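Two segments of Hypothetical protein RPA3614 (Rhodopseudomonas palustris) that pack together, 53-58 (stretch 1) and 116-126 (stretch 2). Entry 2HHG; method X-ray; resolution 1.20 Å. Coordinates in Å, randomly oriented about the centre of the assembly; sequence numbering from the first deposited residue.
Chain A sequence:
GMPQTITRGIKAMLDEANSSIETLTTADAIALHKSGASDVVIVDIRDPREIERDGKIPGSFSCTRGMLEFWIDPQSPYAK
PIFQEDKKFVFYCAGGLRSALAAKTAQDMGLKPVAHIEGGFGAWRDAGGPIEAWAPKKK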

ATOM      1  N   ARG A  53      -3.610 -10.824 -13.265  1.00 15.76           N
ATOM      2  CA  ARG A  53      -2.563 -10.919 -14.279  1.00 16.10           C
ATOM      3  C   ARG A  53      -1.201 -11.301 -13.698  1.00 15.66           C
ATOM      4  O   ARG A  53      -0.516 -12.185 -14.226  1.00 16.13           O
ATOM      5  CB  ARG A  53      -2.463  -9.597 -15.049  1.00 16.56           C
ATOM      6  CG  ARG A  53      -1.433  -9.586 -16.176  1.00 18.24           C
ATOM      7  CD  ARG A  53      -1.204  -8.186 -16.735  1.00 21.72           C
ATOM      8  NE  ARG A  53      -0.767  -7.245 -15.705  1.00 24.34           N
ATOM      9  CZ  ARG A  53      -1.490  -6.224 -15.250  1.00 25.11           C
ATOM     10  NH1 ARG A  53      -2.703  -5.977 -15.734  1.00 26.38           N
ATOM     11  NH2 ARG A  53      -0.991  -5.441 -14.306  1.00 23.89           N
ATOM     12  N   ASP A  54      -0.826 -10.650 -12.600  1.00 15.01           N
ATOM     13  CA  ASP A  54       0.551 -10.692 -12.114  1.00 14.93           C
ATOM     14  C   ASP A  54       0.780 -11.544 -10.867  1.00 14.31           C
ATOM     15  O   ASP A  54       1.927 -11.840 -10.521  1.00 14.74           O
ATOM     16  CB  ASP A  54       1.053  -9.265 -11.865  1.00 15.06           C
ATOM     17  CG  ASP A  54       1.169  -8.452 -13.144  1.00 16.42           C
ATOM     18  OD1 ASP A  54       1.559  -9.022 -14.187  1.00 18.27           O
ATOM     19  OD2 ASP A  54       0.881  -7.238 -13.102  1.00 16.85           O
ATOM     20  N   GLY A  55      -0.297 -11.938 -10.198  1.00 13.12           N
ATOM     21  CA  GLY A  55      -0.190 -12.605  -8.904  1.00 12.39           C
ATOM     22  C   GLY A  55      -0.067 -11.598  -7.774  1.00 11.05           C
ATOM     23  O   GLY A  55      -0.216 -10.387  -7.989  1.00 10.99           O
ATOM     24  N   LYS A  56       0.219 -12.097  -6.572  1.00 10.66           N
ATOM     25  CA  LYS A  56       0.223 -11.276  -5.366  1.00 10.54           C
ATOM     26  C   LYS A  56       1.218 -11.788  -4.325  1.00 10.17           C
ATOM     27  O   LYS A  56       1.761 -12.901  -4.434  1.00 10.22           O
ATOM     28  CB  LYS A  56      -1.183 -11.241  -4.758  1.00 10.86           C
ATOM     29  CG  LYS A  56      -1.685 -12.590  -4.258  1.00 12.50           C
ATOM     30  CD  LYS A  56      -3.099 -12.467  -3.738  1.00 15.24           C
ATOM     31  CE  LYS A  56      -3.701 -13.831  -3.482  1.00 17.94           C
ATOM     32  NZ  LYS A  56      -5.084 -13.729  -2.950  1.00 20.05           N
ATOM     33  N   ILE A  57       1.453 -10.973  -3.306  1.00  9.47           N
ATOM     34  CA  ILE A  57       2.261 -11.384  -2.173  1.00  9.25           C
ATOM     35  C   ILE A  57       1.423 -12.345  -1.322  1.00  9.23           C
ATOM     36  O   ILE A  57       0.301 -12.017  -0.946  1.00  9.08           O
ATOM     37  CB  ILE A  57       2.721 -10.154  -1.369  1.00  8.91           C
ATOM     38  CG1 ILE A  57       3.663  -9.304  -2.231  1.00  9.49           C
ATOM     39  CG2 ILE A  57       3.398 -10.580  -0.079  1.00  9.87           C
ATOM     40  CD1 ILE A  57       4.122  -8.001  -1.589  1.00  9.88           C
ATOM     41  N   PRO A  58       1.944 -13.558  -1.052  1.00  9.71           N
ATOM     42  CA  PRO A  58       1.165 -14.526  -0.284  1.00  9.82           C
ATOM     43  C   PRO A  58       0.714 -13.983   1.062  1.00 10.00           C
ATOM     44  O   PRO A  58       1.486 -13.345   1.780  1.00 10.02           O
ATOM     45  CB  PRO A  58       2.139 -15.699  -0.110  1.00  9.95           C
ATOM     46  CG  PRO A  58       3.063 -15.592  -1.272  1.00 10.55           C
ATOM     47  CD  PRO A  58       3.244 -14.116  -1.468  1.00  9.94           C
ATOM     48  N   HIS A 116       5.195   1.559   2.935  1.00  8.57           N
ATOM     49  CA  HIS A 116       4.910   0.982   1.634  1.00  8.85           C
ATOM     50  C   HIS A 116       6.179   0.351   1.070  1.00  8.67           C
ATOM     51  O   HIS A 116       7.277   0.606   1.568  1.00  9.11           O
ATOM     52  CB  HIS A 116       4.252   1.998   0.688  1.00  9.21           C
ATOM     53  CG  HIS A 116       5.213   2.851  -0.073  1.00  9.69           C
ATOM     54  ND1 HIS A 116       6.170   3.642   0.526  1.00 11.28           N
ATOM     55  CD2 HIS A 116       5.339   3.047  -1.403  1.00  9.25           C
ATOM     56  CE1 HIS A 116       6.856   4.276  -0.409  1.00 10.87           C
ATOM     57  NE2 HIS A 116       6.372   3.930  -1.587  1.00 13.25           N
ATOM     58  N   ILE A 117       6.012  -0.504   0.065  1.00  8.76           N
ATOM     59  CA  ILE A 117       7.131  -1.251  -0.500  1.00  9.53           C
ATOM     60  C   ILE A 117       7.727  -0.510  -1.696  1.00  9.90           C
ATOM     61  O   ILE A 117       7.057  -0.289  -2.706  1.00  9.33           O
ATOM     62  CB  ILE A 117       6.708  -2.681  -0.918  1.00  9.43           C
ATOM     63  CG1 ILE A 117       6.101  -3.436   0.273  1.00  9.86           C
ATOM     64  CG2 ILE A 117       7.905  -3.450  -1.507  1.00 10.24           C
ATOM     65  CD1 ILE A 117       5.673  -4.873  -0.017  1.00  9.76           C
ATOM     66  N   GLU A 118       9.000  -0.143  -1.576  1.00 11.03           N
ATOM     67  CA  GLU A 118       9.709   0.516  -2.665  1.00 12.19           C
ATOM     68  C   GLU A 118       9.609  -0.291  -3.958  1.00 11.83           C
ATOM     69  O   GLU A 118       9.881  -1.490  -3.976  1.00 11.79           O
ATOM     70  CB  GLU A 118      11.175   0.735  -2.291  1.00 13.18           C
ATOM     71  CG  GLU A 118      11.923   1.687  -3.229  1.00 16.24           C
ATOM     72  CD  GLU A 118      13.264   2.145  -2.673  1.00 20.00           C
ATOM     73  OE1 GLU A 118      13.825   1.449  -1.800  1.00 22.84           O
ATOM     74  OE2 GLU A 118      13.762   3.203  -3.121  1.00 23.02           O
ATOM     75  N   GLY A 119       9.190   0.382  -5.024  1.00 11.42           N
ATOM     76  CA  GLY A 119       9.091  -0.223  -6.344  1.00 11.21           C
ATOM     77  C   GLY A 119       7.920  -1.168  -6.546  1.00 10.73           C
ATOM     78  O   GLY A 119       7.759  -1.729  -7.621  1.00 11.00           O
ATOM     79  N   GLY A 120       7.103  -1.362  -5.512  1.00 10.52           N
ATOM     80  CA  GLY A 120       5.886  -2.156  -5.637  1.00  9.92           C
ATOM     81  C   GLY A 120       6.095  -3.624  -5.961  1.00  9.84           C
ATOM     82  O   GLY A 120       7.191  -4.178  -5.783  1.00 10.26           O
ATOM     83  N   PHE A 121       5.031  -4.247  -6.448  1.00  9.66           N
ATOM     84  CA  PHE A 121       5.060  -5.650  -6.802  1.00 10.46           C
ATOM     85  C   PHE A 121       6.002  -5.921  -7.973  1.00 10.43           C
ATOM     86  O   PHE A 121       6.575  -7.004  -8.063  1.00 10.47           O
ATOM     87  CB  PHE A 121       3.651  -6.151  -7.117  1.00 10.66           C
ATOM     88  CG  PHE A 121       3.550  -7.644  -7.181  1.00 11.52           C
ATOM     89  CD1 PHE A 121       3.755  -8.417  -6.041  1.00 13.27           C
ATOM     90  CD2 PHE A 121       3.259  -8.282  -8.377  1.00 13.21           C
ATOM     91  CE1 PHE A 121       3.666  -9.812  -6.098  1.00 13.98           C
ATOM     92  CE2 PHE A 121       3.168  -9.671  -8.439  1.00 14.90           C
ATOM     93  CZ  PHE A 121       3.366 -10.431  -7.298  1.00 14.35           C
ATOM     94  N   GLY A 122       6.169  -4.942  -8.861  1.00 10.38           N
ATOM     95  CA  GLY A 122       7.121  -5.065  -9.968  1.00 11.30           C
ATOM     96  C   GLY A 122       8.536  -5.333  -9.474  1.00 11.33           C
ATOM     97  O   GLY A 122       9.208  -6.261  -9.947  1.00 11.61           O
ATOM     98  N   ALA A 123       8.986  -4.538  -8.509  1.00 11.55           N
ATOM     99  CA  ALA A 123      10.308  -4.729  -7.903  1.00 11.88           C
ATOM    100  C   ALA A 123      10.396  -6.024  -7.091  1.00 11.69           C
ATOM    101  O   ALA A 123      11.429  -6.702  -7.096  1.00 12.69           O
ATOM    102  CB  ALA A 123      10.666  -3.540  -7.038  1.00 11.73           C
ATOM    103  N   TRP A 124       9.310  -6.353  -6.392  1.00 11.26           N
ATOM    104  CA  TRP A 124       9.192  -7.605  -5.641  1.00 11.05           C
ATOM    105  C   TRP A 124       9.402  -8.806  -6.564  1.00 11.62           C
ATOM    106  O   TRP A 124      10.206  -9.695  -6.268  1.00 11.93           O
ATOM    107  CB  TRP A 124       7.811  -7.663  -4.989  1.00  9.91           C
ATOM    108  CG  TRP A 124       7.532  -8.857  -4.125  1.00  9.08           C
ATOM    109  CD1 TRP A 124       7.152 -10.098  -4.542  1.00  9.41           C
ATOM    110  CD2 TRP A 124       7.526  -8.890  -2.696  1.00  7.92           C
ATOM    111  NE1 TRP A 124       6.946 -10.917  -3.459  1.00  9.16           N
ATOM    112  CE2 TRP A 124       7.170 -10.200  -2.314  1.00  8.28           C
ATOM    113  CE3 TRP A 124       7.805  -7.945  -1.700  1.00  8.76           C
ATOM    114  CZ2 TRP A 124       7.069 -10.584  -0.980  1.00  8.71           C
ATOM    115  CZ3 TRP A 124       7.701  -8.326  -0.377  1.00  8.85           C
ATOM    116  CH2 TRP A 124       7.342  -9.636  -0.029  1.00  8.61           C
ATOM    117  N   ARG A 125       8.671  -8.828  -7.673  1.00 12.80           N
ATOM    118  CA  ARG A 125       8.810  -9.871  -8.689  1.00 14.57           C
ATOM    119  C   ARG A 125      10.217  -9.933  -9.290  1.00 14.87           C
ATOM    120  O   ARG A 125      10.781 -11.025  -9.454  1.00 15.29           O
ATOM    121  CB  ARG A 125       7.772  -9.657  -9.788  1.00 15.00           C
ATOM    122  CG  ARG A 125       7.794 -10.700 -10.893  1.00 17.66           C
ATOM    123  CD  ARG A 125       6.633 -10.505 -11.849  1.00 21.46           C
ATOM    124  NE  ARG A 125       6.655  -9.184 -12.474  1.00 24.03           N
ATOM    125  CZ  ARG A 125       5.644  -8.657 -13.161  1.00 25.27           C
ATOM    126  NH1 ARG A 125       4.513  -9.335 -13.324  1.00 25.46           N
ATOM    127  NH2 ARG A 125       5.765  -7.446 -13.689  1.00 26.23           N
ATOM    128  N   ASP A 126      10.780  -8.770  -9.612  1.00 15.49           N
ATOM    129  CA  ASP A 126      12.123  -8.702 -10.192  1.00 16.30           C
ATOM    130  C   ASP A 126      13.180  -9.297  -9.260  1.00 16.18           C
ATOM    131  O   ASP A 126      14.153  -9.894  -9.723  1.00 16.37           O
ATOM    132  CB  ASP A 126      12.491  -7.261 -10.552  1.00 17.05           C
ATOM    133  CG  ASP A 126      11.724  -6.736 -11.758  1.00 19.20           C
ATOM    134  OD1 ASP A 126      11.142  -7.543 -12.517  1.00 22.10           O
ATOM    135  OD2 ASP A 126      11.704  -5.502 -11.939  1.00 22.96           O
TER

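A short loop can be fastened to a helix by apolar packing at one end and a charged pair at the other, and the two segments of RPA3614 illustrate the principle on a small scale, with 356 Å² buried between them. Residues 53 and 54 close a helix that begins earlier in the chain, and the chain then runs on as loop. In the partner segment a strand ends at I117, a type II beta turn from I117 to G120 reverses the chain, closed by a 3.0 Å hydrogen bond from G120 N to I117 O, and a helix carries the remainder. W124 and R125 follow F121 by three and four residues, about one turn of the helix, so the three side chains share the side that looks toward the first segment. The backbones come nearest at K56 and F121, whose CA atoms are 7.6 Å apart, room enough for an aromatic ring to fill the gap.

Apolar contact centres on I57. Its CA-to-CB bond points sideways, but with chi1 in m and chi2 in t the end of the side chain comes nearer to the partner. There CD1 of I57 sits over the six-membered ring of W124, 3.5 Å from the centroid and only 7° off the normal, a CH-pi contact in which a weakly polarised methyl group meets the electron-rich face. The same methyl carbon reaches I117, CD1 to CD1 at 3.8 Å, while I57 CG1 lies 3.6 Å from W124 CE2 and 3.9 Å from F121 CE1. One branched side chain thus touches three hydrophobic neighbours.

F121 also packs against backbone. Its CE2 lies 3.3 Å from the carbonyl O of D54, which approaches the ring edge near its plane, where the slightly positive C-H groups suit an oxygen. The main chain continues past the ring, with K56 C 3.6 Å from F121 CE1. K56 itself directs its CA-to-CB bond away. At G55 the positive phi takes the chain out of helical geometry; a CB at these backbone angles would be jammed against the carbonyl O of D54, a constraint that by itself calls for glycine.

The polar fastening lies at D54. R125 NH1 donates to D54 OD1 at 3.1 Å, a salt bridge whose hydrogen bond is weak, its N-H...acceptor angle being 144°. The same carboxylate pairs with its neighbour R53, whose NH2 donates to D54 OD2 at 2.9 Å. One acidic group therefore serves two guanidinium groups, linking the end of one helix to the other.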